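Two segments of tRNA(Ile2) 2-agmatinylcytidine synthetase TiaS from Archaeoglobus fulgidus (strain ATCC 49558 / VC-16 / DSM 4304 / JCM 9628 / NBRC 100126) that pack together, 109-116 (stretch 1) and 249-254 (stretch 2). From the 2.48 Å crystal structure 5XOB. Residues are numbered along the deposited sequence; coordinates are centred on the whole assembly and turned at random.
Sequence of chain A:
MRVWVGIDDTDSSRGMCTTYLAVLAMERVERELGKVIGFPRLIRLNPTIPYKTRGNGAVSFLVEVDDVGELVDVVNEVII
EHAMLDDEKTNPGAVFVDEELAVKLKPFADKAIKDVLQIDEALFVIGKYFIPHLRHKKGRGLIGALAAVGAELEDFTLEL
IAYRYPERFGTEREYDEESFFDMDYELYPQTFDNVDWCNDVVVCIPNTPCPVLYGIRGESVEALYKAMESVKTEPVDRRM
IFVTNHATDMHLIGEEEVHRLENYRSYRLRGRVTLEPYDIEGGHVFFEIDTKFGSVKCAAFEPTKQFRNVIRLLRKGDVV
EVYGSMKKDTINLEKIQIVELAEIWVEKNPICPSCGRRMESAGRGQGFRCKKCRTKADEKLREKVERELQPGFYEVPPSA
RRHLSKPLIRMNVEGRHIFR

Stretch 1, residues 109-116: ADKAIKDV
Stretch 2, residues 249-254: DMHLIG

The last turns of a helix, residues 109-114, pack against a type I turn from Asp249 to Leu252 and the strand that runs on to Gly254; no hydrogen bond crosses the contact, which buries 341 Å² in all. Ala109 accepts from Ile113 (N to Ala109 O, 3.0 Å), and Asp110 O receives Lys114 N at 2.9 Å. The Asp110 side chain (chi1 -103°) brings OD1 to 4.2 Å from Met250 CE. Lys111 and Ala112 lie out of reach of the second stretch. Ile113 (phi/psi -81/-36, rotamer mt) points toward it and supplies the apolar contact, CD1 to Met250 CE at 3.7 Å; Met250, all-trans (ttt), extends its methyl to reach it. Lys114 sets the register, its CA 4.9 Å from His251 CA. Its extended chain (mttt) runs beside the turn, placing CE 2.9 Å from Met250 O, a tight approach of methylene to carbonyl, and CG 3.9 Å from His251 O. Ile253 (mt) answers from the strand (phi/psi -96/122), its CD1 3.8 Å from Lys114 O. Asp115 leaves helical geometry at -138/-164; its OD1 lies 4.4 Å from Ile253 CD1, while OD2 receives a weak hydrogen bond from Val116 N at 3.3 Å. The turn itself is closed by Leu252 N to Asp249 O, 3.1 Å.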

# COMPACT_ATOMS: atom_id res chain seq x y z
N ALA A 109 1.16 -13.30 13.14
CA ALA A 109 1.31 -12.00 12.50
C ALA A 109 1.13 -12.12 10.99
O ALA A 109 0.37 -11.36 10.40
CB ALA A 109 2.67 -11.41 12.82
N ASP A 110 1.83 -13.07 10.38
CA ASP A 110 1.71 -13.36 8.95
C ASP A 110 0.27 -13.44 8.48
O ASP A 110 -0.12 -12.79 7.51
CB ASP A 110 2.39 -14.69 8.61
CG ASP A 110 3.75 -14.52 7.96
OD1 ASP A 110 4.55 -13.67 8.43
OD2 ASP A 110 4.01 -15.25 6.97
N LYS A 111 -0.50 -14.25 9.19
CA LYS A 111 -1.90 -14.50 8.87
C LYS A 111 -2.75 -13.25 9.05
O LYS A 111 -3.69 -13.00 8.29
CB LYS A 111 -2.44 -15.62 9.76
CG LYS A 111 -3.81 -16.13 9.37
CD LYS A 111 -4.21 -17.29 10.27
CE LYS A 111 -5.55 -17.89 9.88
NZ LYS A 111 -6.07 -18.80 10.95
N ALA A 112 -2.43 -12.45 10.07
CA ALA A 112 -3.12 -11.19 10.28
C ALA A 112 -2.87 -10.21 9.13
O ALA A 112 -3.75 -9.43 8.76
CB ALA A 112 -2.67 -10.57 11.60
N ILE A 113 -1.67 -10.27 8.56
CA ILE A 113 -1.28 -9.34 7.51
C ILE A 113 -1.82 -9.78 6.16
O ILE A 113 -2.22 -8.95 5.35
CB ILE A 113 0.26 -9.20 7.45
CG1 ILE A 113 0.78 -8.67 8.79
CG2 ILE A 113 0.68 -8.25 6.32
CD1 ILE A 113 2.28 -8.66 8.92
N LYS A 114 -1.87 -11.09 5.94
CA LYS A 114 -2.25 -11.64 4.63
C LYS A 114 -3.68 -12.15 4.53
O LYS A 114 -4.23 -12.28 3.42
CB LYS A 114 -1.28 -12.75 4.24
CG LYS A 114 0.08 -12.22 3.85
CD LYS A 114 1.03 -13.33 3.43
CE LYS A 114 2.35 -12.75 2.98
NZ LYS A 114 3.31 -13.80 2.53
N ASP A 115 -4.29 -12.42 5.67
CA ASP A 115 -5.51 -13.21 5.71
C ASP A 115 -6.51 -12.61 6.67
O ASP A 115 -6.39 -11.45 7.07
CB ASP A 115 -5.14 -14.63 6.13
CG ASP A 115 -5.75 -15.68 5.22
OD1 ASP A 115 -5.23 -15.85 4.10
OD2 ASP A 115 -6.73 -16.34 5.65
N VAL A 116 -7.51 -13.41 7.03
CA VAL A 116 -8.52 -13.03 7.99
C VAL A 116 -8.36 -13.87 9.25
O VAL A 116 -8.09 -15.08 9.18
CB VAL A 116 -9.93 -13.25 7.41
CG1 VAL A 116 -11.00 -12.92 8.44
CG2 VAL A 116 -10.12 -12.41 6.15
N ASP A 249 5.11 -4.78 0.09
CA ASP A 249 4.23 -5.78 -0.53
C ASP A 249 4.09 -7.01 0.35
O ASP A 249 3.89 -8.12 -0.15
CB ASP A 249 4.76 -6.23 -1.91
CG ASP A 249 4.37 -5.29 -3.05
OD1 ASP A 249 3.52 -4.39 -2.87
OD2 ASP A 249 4.92 -5.47 -4.16
N MET A 250 4.17 -6.84 1.67
CA MET A 250 4.16 -7.98 2.58
C MET A 250 2.79 -8.68 2.57
O MET A 250 2.67 -9.83 2.99
CB MET A 250 4.55 -7.53 4.00
CG MET A 250 4.81 -8.67 4.99
SD MET A 250 5.45 -8.11 6.59
CE MET A 250 5.52 -9.65 7.51
N HIS A 251 1.78 -7.98 2.08
CA HIS A 251 0.41 -8.48 2.04
C HIS A 251 0.11 -9.37 0.84
O HIS A 251 -0.96 -9.97 0.78
CB HIS A 251 -0.57 -7.30 2.04
CG HIS A 251 -0.53 -6.45 0.81
ND1 HIS A 251 0.62 -5.85 0.35
CD2 HIS A 251 -1.52 -6.07 -0.04
CE1 HIS A 251 0.34 -5.15 -0.74
NE2 HIS A 251 -0.94 -5.27 -1.00
N LEU A 252 1.05 -9.46 -0.09
CA LEU A 252 0.80 -10.12 -1.35
C LEU A 252 1.02 -11.63 -1.29
O LEU A 252 2.09 -12.11 -0.91
CB LEU A 252 1.67 -9.52 -2.45
CG LEU A 252 1.36 -8.06 -2.85
CD1 LEU A 252 2.06 -7.73 -4.15
CD2 LEU A 252 -0.13 -7.77 -2.97
N ILE A 253 -0.03 -12.35 -1.67
CA ILE A 253 -0.01 -13.78 -1.84
C ILE A 253 0.24 -14.05 -3.32
O ILE A 253 -0.53 -13.60 -4.16
CB ILE A 253 -1.36 -14.39 -1.43
CG1 ILE A 253 -1.65 -14.06 0.03
CG2 ILE A 253 -1.36 -15.90 -1.68
CD1 ILE A 253 -3.05 -14.39 0.51
N GLY A 254 1.31 -14.78 -3.63
CA GLY A 254 1.61 -15.15 -5.02
C GLY A 254 0.70 -16.26 -5.50
O GLY A 254 0.20 -17.05 -4.69